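GrpB family protein (Enterococcus faecalis, PDB 2NRK) is of unknown function, but its GrpB family is grouped with the nucleotidyltransferases, so it may act on nucleotides. Local coordinates at residues Lys31-Lys36 / Val58-Ile63; Val16-Glu21 / Pro52-Leu57; Ser42-Asn47 / Tyr123-Pro128. All blocks are in the same frame, centred on the assembly; numbering follows the deposited sequence.

Interaction 1 of 3, residues Lys31-Lys36 / Val58-Ile63; sequences KENCLK and VIVEEI
The carboxamide of N33 binds the backbone of E62 at two points. OD1 takes the E62 N-H on a lone pair, 2.9 Å from E62 N. ND2 donates a hydrogen bond to E62 O at 3.0 Å, with that oxygen close to the amide plane and the donor tilted from the E62 carbonyl plane by 29°. CG of N33 is anti to its backbone N (chi1 -167°), which places the root of the amide beside the turn after strand 54-60. The side chains of N33 and V60 pass obliquely, with V60 CB 3.8 Å from ND2. The N33 backbone O adds a third bond, from E61 N. A water also donates to N33 OD1.

Next comes antiparallel pairing with a classic beta bulge: L35 and K36 both face I59. I59 O takes a 2.7 Å bond from L35 N and a weak one from K36 N. I59 N donates to K36 O. C34 and V60 form a non-hydrogen-bonded pair. L35 CG lies 3.8 Å from E61 CG, and the two side chains cross at about a right angle. E61 OE1 goes on to a salt bridge with K169 of the second subunit.

N33 thus prolongs the strand pairing by side chain and backbone together. It fixes the turn through three bonds, while E61 probably helps to tie this corner of the sheet to the dimer partner.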
loop_
_atom_site.group_PDB
_atom_site.type_symbol
_atom_site.label_atom_id
_atom_site.label_comp_id
_atom_site.label_asym_id
_atom_site.label_seq_id
_atom_site.Cartn_x
_atom_site.Cartn_y
_atom_site.Cartn_z
ATOM N N LYS A 31 8.654 -20.277 -6.844
ATOM C CA LYS A 31 9.953 -19.873 -7.393
ATOM C C LYS A 31 10.044 -18.351 -7.554
ATOM O O LYS A 31 9.580 -17.616 -6.672
ATOM C CB LYS A 31 10.273 -20.635 -8.693
ATOM C CG LYS A 31 10.292 -22.164 -8.466
ATOM C CD LYS A 31 10.685 -22.966 -9.663
ATOM C CE LYS A 31 10.420 -24.448 -9.339
ATOM N NZ LYS A 31 10.801 -25.307 -10.475
ATOM N N GLU A 32 10.599 -17.897 -8.680
ATOM C CA GLU A 32 10.894 -16.468 -8.887
ATOM C C GLU A 32 9.672 -15.562 -8.937
ATOM O O GLU A 32 9.791 -14.359 -8.671
ATOM C CB GLU A 32 11.739 -16.241 -10.152
ATOM C CG GLU A 32 13.104 -16.926 -10.157
ATOM C CD GLU A 32 13.042 -18.375 -10.609
ATOM O OE1 GLU A 32 11.928 -18.893 -10.854
ATOM O OE2 GLU A 32 14.120 -18.995 -10.743
ATOM N N ASN A 33 8.507 -16.127 -9.253
ATOM C CA ASN A 33 7.287 -15.342 -9.338
ATOM C C ASN A 33 6.845 -14.846 -7.945
ATOM O O ASN A 33 6.044 -13.914 -7.838
ATOM C CB ASN A 33 6.183 -16.190 -9.957
ATOM C CG ASN A 33 4.977 -15.381 -10.377
ATOM O OD1 ASN A 33 5.065 -14.184 -10.672
ATOM N ND2 ASN A 33 3.838 -16.043 -10.429
ATOM N N CYS A 34 7.364 -15.477 -6.896
ATOM C CA CYS A 34 6.977 -15.119 -5.516
ATOM C C CYS A 34 7.828 -13.967 -4.998
ATOM O O CYS A 34 9.060 -14.091 -4.859
ATOM C CB CYS A 34 7.110 -16.315 -4.576
ATOM S SG CYS A 34 6.582 -15.927 -2.886
ATOM N N LEU A 35 7.183 -12.831 -4.745
ATOM C CA LEU A 35 7.911 -11.669 -4.226
ATOM C C LEU A 35 8.009 -11.730 -2.712
ATOM O O LEU A 35 9.033 -11.286 -2.138
ATOM C CB LEU A 35 7.204 -10.359 -4.613
ATOM C CG LEU A 35 7.287 -10.024 -6.108
ATOM C CD1 LEU A 35 6.276 -8.948 -6.454
ATOM C CD2 LEU A 35 8.704 -9.551 -6.485
ATOM N N LYS A 36 6.956 -12.239 -2.063
ATOM C CA LYS A 36 6.903 -12.222 -0.600
ATOM C C LYS A 36 5.797 -13.165 -0.116
ATOM O O LYS A 36 4.741 -13.229 -0.716
ATOM C CB LYS A 36 6.603 -10.782 -0.126
ATOM C CG LYS A 36 6.623 -10.586 1.376
ATOM C CD LYS A 36 8.046 -10.697 1.879
ATOM C CE LYS A 36 8.060 -10.486 3.380
ATOM N NZ LYS A 36 9.482 -10.386 3.751
ATOM N N VAL A 58 0.399 -14.239 -0.205
ATOM C CA VAL A 58 1.470 -14.489 -1.164
ATOM C C VAL A 58 1.357 -13.405 -2.251
ATOM O O VAL A 58 0.306 -13.266 -2.898
ATOM C CB VAL A 58 1.317 -15.898 -1.797
ATOM C CG1 VAL A 58 2.395 -16.108 -2.826
ATOM C CG2 VAL A 58 1.403 -16.988 -0.732
ATOM N N ILE A 59 2.445 -12.668 -2.454
ATOM C CA ILE A 59 2.453 -11.566 -3.415
ATOM C C ILE A 59 3.340 -11.991 -4.569
ATOM O O ILE A 59 4.502 -12.376 -4.351
ATOM C CB ILE A 59 3.003 -10.276 -2.744
ATOM C CG1 ILE A 59 2.151 -9.946 -1.516
ATOM C CG2 ILE A 59 3.021 -9.168 -3.765
ATOM C CD1 ILE A 59 2.792 -8.824 -0.662
ATOM N N VAL A 60 2.795 -11.955 -5.783
ATOM C CA VAL A 60 3.503 -12.442 -6.980
ATOM C C VAL A 60 3.637 -11.371 -8.060
ATOM O O VAL A 60 2.885 -10.379 -8.075
ATOM C CB VAL A 60 2.783 -13.702 -7.615
ATOM C CG1 VAL A 60 2.765 -14.847 -6.602
ATOM C CG2 VAL A 60 1.349 -13.345 -8.102
ATOM N N GLU A 61 4.583 -11.582 -8.981
ATOM C CA GLU A 61 4.760 -10.662 -10.107
ATOM C C GLU A 61 3.622 -10.780 -11.107
ATOM O O GLU A 61 3.143 -9.766 -11.626
ATOM C CB GLU A 61 6.104 -10.913 -10.798
ATOM C CG GLU A 61 7.260 -10.555 -9.898
ATOM C CD GLU A 61 8.584 -10.371 -10.647
ATOM O OE1 GLU A 61 8.595 -9.826 -11.788
ATOM O OE2 GLU A 61 9.607 -10.774 -10.051
ATOM N N GLU A 62 3.204 -12.025 -11.375
ATOM C CA GLU A 62 2.208 -12.316 -12.410
ATOM C C GLU A 62 1.209 -13.357 -11.920
ATOM O O GLU A 62 1.561 -14.521 -11.741
ATOM C CB GLU A 62 2.874 -12.876 -13.660
ATOM C CG GLU A 62 3.803 -11.953 -14.389
ATOM C CD GLU A 62 4.356 -12.627 -15.626
ATOM O OE1 GLU A 62 3.549 -12.948 -16.524
ATOM O OE2 GLU A 62 5.580 -12.870 -15.663
ATOM N N ILE A 63 -0.031 -12.929 -11.716
ATOM C CA ILE A 63 -1.056 -13.818 -11.161
ATOM C C ILE A 63 -1.434 -14.957 -12.108
ATOM O O ILE A 63 -1.600 -16.090 -11.677
ATOM C CB ILE A 63 -2.298 -13.051 -10.624
ATOM C CG1 ILE A 63 -3.146 -13.966 -9.696
ATOM C CG2 ILE A 63 -3.154 -12.464 -11.721
ATOM C CD1 ILE A 63 -2.477 -14.332 -8.378
HETATM O O HOH W 1 10.115 -12.053 -7.808
HETATM O O HOH W 2 7.106 -13.896 -12.874
#

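Interaction 2 of 3, residues Val16-Glu21 / Pro52-Leu57; sequences VEQFEE and PIIDFL
Helix 14-30 packs on one face of the mixed sheet, and here Q18 and F19 of the helix touch I54 and F56 of strand 54-60. The axes of helix 16-21 and strand 54-57 approach to 9.0 Å at an angle of 40°. The F19 and F56 rings are near parallel but slid apart, with planes at 24° and little overlap. Their centroids are 5.2 Å apart. CG of F19 is anti to its backbone N (chi1 164°), which places the root of the ring on the F56 side. The closest pair is F19 CD1 and F56 CE1, at 3.3 Å. F56 CE1 also lies 3.4 Å from the backbone O of F19, which sits at the edge of the F56 ring and in its plane.

This is helix-on-sheet packing of an alpha/beta domain, consistent with the nucleotidyltransferase clan. H39 on the neighbouring strand stacks with the F19 ring, and L26 further along the helix touches F56.

I54 points toward the helix. Its CG2 is 3.9 Å from F19 CB and meets the F19 ring at the edge. The Q18 side chain crosses I54 at about a right angle, with NE2 3.7 Å from I54 CD1. A water links the two segments: Q18 NE2 donates to it at 2.8 Å, and it donates to P52 O. The next strand residue, D55, points away from the helix, and its OD1 is hydrogen-bonded to H104 NE2.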
loop_
_atom_site.group_PDB
_atom_site.type_symbol
_atom_site.label_atom_id
_atom_site.label_comp_id
_atom_site.label_asym_id
_atom_site.label_seq_id
_atom_site.Cartn_x
_atom_site.Cartn_y
_atom_site.Cartn_z
ATOM N N VAL A 16 3.194 -19.832 14.505
ATOM C CA VAL A 16 4.325 -19.192 13.818
ATOM C C VAL A 16 5.206 -20.243 13.107
ATOM O O VAL A 16 5.646 -20.015 11.976
ATOM C CB VAL A 16 5.151 -18.315 14.784
ATOM C CG1 VAL A 16 6.287 -17.628 14.019
ATOM C CG2 VAL A 16 4.212 -17.235 15.420
ATOM N N GLU A 17 5.448 -21.364 13.796
ATOM C CA GLU A 17 6.204 -22.507 13.248
ATOM C C GLU A 17 5.498 -23.023 12.009
ATOM O O GLU A 17 6.115 -23.199 10.956
ATOM C CB GLU A 17 6.292 -23.665 14.263
ATOM C CG GLU A 17 6.644 -23.245 15.671
ATOM C CD GLU A 17 6.700 -24.385 16.680
ATOM O OE1 GLU A 17 6.515 -25.565 16.299
ATOM O OE2 GLU A 17 6.932 -24.078 17.870
ATOM N N GLN A 18 4.193 -23.259 12.163
ATOM C CA GLN A 18 3.336 -23.769 11.099
ATOM C C GLN A 18 3.371 -22.845 9.893
ATOM O O GLN A 18 3.471 -23.323 8.758
ATOM C CB GLN A 18 1.899 -23.941 11.605
ATOM C CG GLN A 18 1.823 -25.058 12.641
ATOM C CD GLN A 18 0.529 -25.051 13.437
ATOM O OE1 GLN A 18 0.518 -25.446 14.611
ATOM N NE2 GLN A 18 -0.553 -24.611 12.820
ATOM N N PHE A 19 3.295 -21.535 10.135
ATOM C CA PHE A 19 3.387 -20.577 9.064
ATOM C C PHE A 19 4.739 -20.707 8.330
ATOM O O PHE A 19 4.782 -20.827 7.127
ATOM C CB PHE A 19 3.213 -19.133 9.556
ATOM C CG PHE A 19 3.689 -18.128 8.535
ATOM C CD1 PHE A 19 2.908 -17.842 7.438
ATOM C CD2 PHE A 19 4.959 -17.559 8.616
ATOM C CE1 PHE A 19 3.352 -16.971 6.432
ATOM C CE2 PHE A 19 5.405 -16.676 7.588
ATOM C CZ PHE A 19 4.613 -16.399 6.517
ATOM N N GLU A 20 5.842 -20.650 9.074
ATOM C CA GLU A 20 7.158 -20.626 8.440
ATOM C C GLU A 20 7.450 -21.908 7.636
ATOM O O GLU A 20 8.005 -21.835 6.545
ATOM C CB GLU A 20 8.205 -20.284 9.485
ATOM C CG GLU A 20 7.997 -18.800 9.847
ATOM C CD GLU A 20 9.120 -18.227 10.617
ATOM O OE1 GLU A 20 9.997 -19.008 11.007
ATOM O OE2 GLU A 20 9.104 -17.011 10.887
ATOM N N GLU A 21 7.009 -23.050 8.141
ATOM C CA GLU A 21 7.235 -24.333 7.479
ATOM C C GLU A 21 6.507 -24.336 6.124
ATOM O O GLU A 21 7.061 -24.713 5.077
ATOM C CB GLU A 21 6.653 -25.425 8.345
ATOM C CG GLU A 21 6.901 -26.830 7.866
ATOM C CD GLU A 21 6.840 -27.842 9.023
ATOM O OE1 GLU A 21 7.343 -27.532 10.143
ATOM O OE2 GLU A 21 6.297 -28.948 8.807
ATOM N N PRO A 52 -7.649 -22.126 14.560
ATOM C CA PRO A 52 -6.289 -22.575 14.222
ATOM C C PRO A 52 -6.135 -22.894 12.741
ATOM O O PRO A 52 -5.859 -24.055 12.365
ATOM C CB PRO A 52 -6.122 -23.837 15.070
ATOM C CG PRO A 52 -7.471 -24.362 15.230
ATOM C CD PRO A 52 -8.415 -23.176 15.265
ATOM N N ILE A 53 -6.362 -21.876 11.915
ATOM C CA ILE A 53 -6.210 -21.960 10.468
ATOM C C ILE A 53 -5.210 -20.861 10.102
ATOM O O ILE A 53 -5.441 -19.676 10.389
ATOM C CB ILE A 53 -7.539 -21.673 9.718
ATOM C CG1 ILE A 53 -8.624 -22.676 10.158
ATOM C CG2 ILE A 53 -7.321 -21.740 8.216
ATOM C CD1 ILE A 53 -9.993 -22.366 9.575
ATOM N N ILE A 54 -4.088 -21.261 9.514
ATOM C CA ILE A 54 -3.027 -20.294 9.228
ATOM C C ILE A 54 -3.346 -19.614 7.901
ATOM O O ILE A 54 -3.523 -20.302 6.888
ATOM C CB ILE A 54 -1.633 -20.959 9.100
ATOM C CG1 ILE A 54 -1.287 -21.898 10.281
ATOM C CG2 ILE A 54 -0.537 -19.886 8.910
ATOM C CD1 ILE A 54 -1.229 -21.217 11.628
ATOM N N ASP A 55 -3.393 -18.279 7.915
ATOM C CA ASP A 55 -3.553 -17.488 6.682
ATOM C C ASP A 55 -2.226 -16.998 6.135
ATOM O O ASP A 55 -1.401 -16.390 6.893
ATOM C CB ASP A 55 -4.448 -16.263 6.906
ATOM C CG ASP A 55 -5.863 -16.655 7.255
ATOM O OD1 ASP A 55 -6.614 -17.011 6.331
ATOM O OD2 ASP A 55 -6.206 -16.611 8.467
ATOM N N PHE A 56 -2.052 -17.210 4.832
ATOM C CA PHE A 56 -0.859 -16.796 4.053
ATOM C C PHE A 56 -1.225 -15.748 3.022
ATOM O O PHE A 56 -2.234 -15.902 2.294
ATOM C CB PHE A 56 -0.230 -17.994 3.306
ATOM C CG PHE A 56 0.173 -19.122 4.207
ATOM C CD1 PHE A 56 1.508 -19.298 4.557
ATOM C CD2 PHE A 56 -0.777 -19.992 4.729
ATOM C CE1 PHE A 56 1.898 -20.313 5.450
ATOM C CE2 PHE A 56 -0.395 -21.014 5.606
ATOM C CZ PHE A 56 0.950 -21.178 5.972
ATOM N N LEU A 57 -0.433 -14.665 2.991
ATOM C CA LEU A 57 -0.541 -13.644 1.933
ATOM C C LEU A 57 0.657 -13.842 1.025
ATOM O O LEU A 57 1.791 -13.730 1.470
ATOM C CB LEU A 57 -0.540 -12.232 2.532
ATOM C CG LEU A 57 -0.537 -11.071 1.500
ATOM C CD1 LEU A 57 -1.755 -11.125 0.571
ATOM C CD2 LEU A 57 -0.508 -9.708 2.216
HETATM O O HOH W 3 -3.208 -25.242 13.269
#

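Interaction 3 of 3, residues Ser42-Asn47 / Tyr123-Pro128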
loop_
_atom_site.group_PDB
_atom_site.type_symbol
_atom_site.label_atom_id
_atom_site.label_comp_id
_atom_site.label_asym_id
_atom_site.label_seq_id
_atom_site.Cartn_x
_atom_site.Cartn_y
_atom_site.Cartn_z
ATOM N N SER A 42 -5.773 -13.734 11.934
ATOM C CA SER A 42 -5.657 -13.703 13.409
ATOM C C SER A 42 -4.477 -14.498 13.931
ATOM O O SER A 42 -3.909 -14.123 14.985
ATOM C CB SER A 42 -6.956 -14.160 14.057
ATOM O OG SER A 42 -7.941 -13.170 13.799
ATOM N N THR A 43 -4.073 -15.567 13.227
ATOM C CA THR A 43 -2.953 -16.374 13.779
ATOM C C THR A 43 -1.596 -15.653 13.695
ATOM O O THR A 43 -0.615 -16.101 14.307
ATOM C CB THR A 43 -2.836 -17.812 13.170
ATOM O OG1 THR A 43 -2.375 -17.716 11.816
ATOM C CG2 THR A 43 -4.165 -18.593 13.284
ATOM N N SER A 44 -1.554 -14.526 12.983
ATOM C CA SER A 44 -0.329 -13.733 12.830
ATOM C C SER A 44 -0.213 -12.651 13.919
ATOM O O SER A 44 0.744 -11.890 13.901
ATOM C CB SER A 44 -0.273 -13.076 11.431
ATOM O OG SER A 44 -1.180 -11.983 11.332
ATOM N N VAL A 45 -1.190 -12.582 14.830
ATOM C CA VAL A 45 -1.193 -11.558 15.881
ATOM C C VAL A 45 -0.886 -12.246 17.206
ATOM O O VAL A 45 -1.733 -12.960 17.759
ATOM C CB VAL A 45 -2.560 -10.856 15.952
ATOM C CG1 VAL A 45 -2.559 -9.790 17.080
ATOM C CG2 VAL A 45 -2.887 -10.215 14.607
ATOM N N PRO A 46 0.346 -12.094 17.710
ATOM C CA PRO A 46 0.620 -12.766 18.964
ATOM C C PRO A 46 -0.400 -12.483 20.077
ATOM O O PRO A 46 -0.833 -11.335 20.277
ATOM C CB PRO A 46 2.018 -12.238 19.351
ATOM C CG PRO A 46 2.681 -12.026 17.971
ATOM C CD PRO A 46 1.541 -11.439 17.138
ATOM N N ASN A 47 -0.790 -13.566 20.743
ATOM C CA ASN A 47 -1.723 -13.564 21.882
ATOM C C ASN A 47 -3.201 -13.335 21.519
ATOM O O ASN A 47 -4.055 -13.203 22.405
ATOM C CB ASN A 47 -1.229 -12.642 23.004
ATOM C CG ASN A 47 0.215 -12.919 23.386
ATOM O OD1 ASN A 47 0.634 -14.074 23.503
ATOM N ND2 ASN A 47 0.985 -11.859 23.583
ATOM N N TYR A 123 -2.001 -3.335 12.711
ATOM C CA TYR A 123 -2.794 -2.559 13.662
ATOM C C TYR A 123 -3.165 -3.410 14.890
ATOM O O TYR A 123 -3.071 -2.947 16.023
ATOM C CB TYR A 123 -4.053 -2.070 12.945
ATOM C CG TYR A 123 -4.918 -1.122 13.733
ATOM C CD1 TYR A 123 -4.449 0.155 14.100
ATOM C CD2 TYR A 123 -6.222 -1.484 14.093
ATOM C CE1 TYR A 123 -5.268 1.051 14.839
ATOM C CE2 TYR A 123 -7.072 -0.577 14.790
ATOM C CZ TYR A 123 -6.568 0.688 15.163
ATOM O OH TYR A 123 -7.366 1.587 15.843
ATOM N N LEU A 124 -3.597 -4.660 14.677
ATOM C CA LEU A 124 -3.925 -5.516 15.837
ATOM C C LEU A 124 -2.661 -5.796 16.678
ATOM O O LEU A 124 -2.744 -5.805 17.907
ATOM C CB LEU A 124 -4.539 -6.836 15.402
ATOM C CG LEU A 124 -5.945 -6.663 14.845
ATOM C CD1 LEU A 124 -6.485 -8.035 14.396
ATOM C CD2 LEU A 124 -6.902 -6.033 15.884
ATOM N N ARG A 125 -1.523 -6.013 16.010
ATOM C CA ARG A 125 -0.265 -6.248 16.716
ATOM C C ARG A 125 0.103 -5.073 17.600
ATOM O O ARG A 125 0.697 -5.286 18.661
ATOM C CB ARG A 125 0.875 -6.474 15.718
ATOM C CG ARG A 125 0.817 -7.852 15.045
ATOM C CD ARG A 125 1.915 -7.969 13.993
ATOM N NE ARG A 125 2.054 -9.347 13.506
ATOM C CZ ARG A 125 2.997 -9.769 12.658
ATOM N NH1 ARG A 125 3.874 -8.898 12.130
ATOM N NH2 ARG A 125 3.063 -11.063 12.310
ATOM N N GLU A 126 -0.231 -3.853 17.169
ATOM C CA GLU A 126 0.121 -2.623 17.936
ATOM C C GLU A 126 -0.938 -2.168 18.948
ATOM O O GLU A 126 -0.718 -1.216 19.729
ATOM C CB GLU A 126 0.412 -1.459 16.977
ATOM C CG GLU A 126 1.502 -1.705 15.958
ATOM C CD GLU A 126 2.901 -1.836 16.543
ATOM O OE1 GLU A 126 3.137 -1.450 17.720
ATOM O OE2 GLU A 126 3.783 -2.323 15.796
ATOM N N ASN A 127 -2.087 -2.839 18.942
ATOM C CA ASN A 127 -3.238 -2.446 19.744
ATOM C C ASN A 127 -3.812 -3.655 20.463
ATOM O O ASN A 127 -4.876 -4.135 20.104
ATOM C CB ASN A 127 -4.301 -1.775 18.849
ATOM C CG ASN A 127 -3.858 -0.413 18.386
ATOM O OD1 ASN A 127 -4.029 0.577 19.121
ATOM N ND2 ASN A 127 -3.220 -0.352 17.223
ATOM N N PRO A 128 -3.112 -4.137 21.508
ATOM C CA PRO A 128 -3.567 -5.339 22.229
ATOM C C PRO A 128 -4.979 -5.227 22.802
ATOM O O PRO A 128 -5.688 -6.229 22.844
ATOM C CB PRO A 128 -2.508 -5.510 23.345
ATOM C CG PRO A 128 -1.875 -4.115 23.498
ATOM C CD PRO A 128 -1.850 -3.611 22.067
#
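R125 grips the backbone O of S44 with two nitrogens, side-on. NE and NH2 each lie 2.9 Å from S44 O, which sits within 2° of the guanidinium plane. NH2 comes in on a lone pair of that oxygen, while NE is tilted 24° from the carbonyl plane. The R125 chain is extended from CG to NE, and this carries NE out to the loop. CG of R125 also passes 4.2 Å from P46 CD.

Beside this polar contact is an apolar one. V45 CG2 rests 3.8 Å from L124 CB, and CG1 is almost as near to the same atom. The two side chains cross at about a right angle.

Further out, both segments are braced by bonds within them and by neighbours. V45 N donates to S42 O at 3.1 Å, which keeps the short 3-10 turn closed. S44 OG bonds G41 O, and S42 OG pairs with K138 NZ on helix 128-142. On the helix side, N127 ND2 donates to Y123 O at 2.9 Å, and that oxygen lies in the amide plane of N127. L124 is also covered by I130 and Y134 of helix 128-142.

The contact ties the end of helix 111-126 to the loop after strand 34-40. G41 and S42 in this loop, with D55 on the next strand, recall in part the Gly-Ser loop and acidic strand residue of nucleotidyltransferases, though no activity is established here.

In the fold
From the N terminus, helix 14-30 opens interaction 2 at 16-21. Its end leads into 31-36, where interaction 1 opens, and the loop 42-47 opens interaction 3. Strand 54-60 and its flanks then close interaction 2 at 52-57 and interaction 1 at 58-63, so these two cross and share a strand. Interaction 3 closes much later, at 123-128, and crosses both. Interactions 2 and 3 touch: T43 CG2 lies 3.3 Å from I53 O. Interactions 1 and 3 stay apart, with nearest atoms about 10 Å from each other. Together they join helix 14-30, the edge of the sheet and the C-terminal helical region.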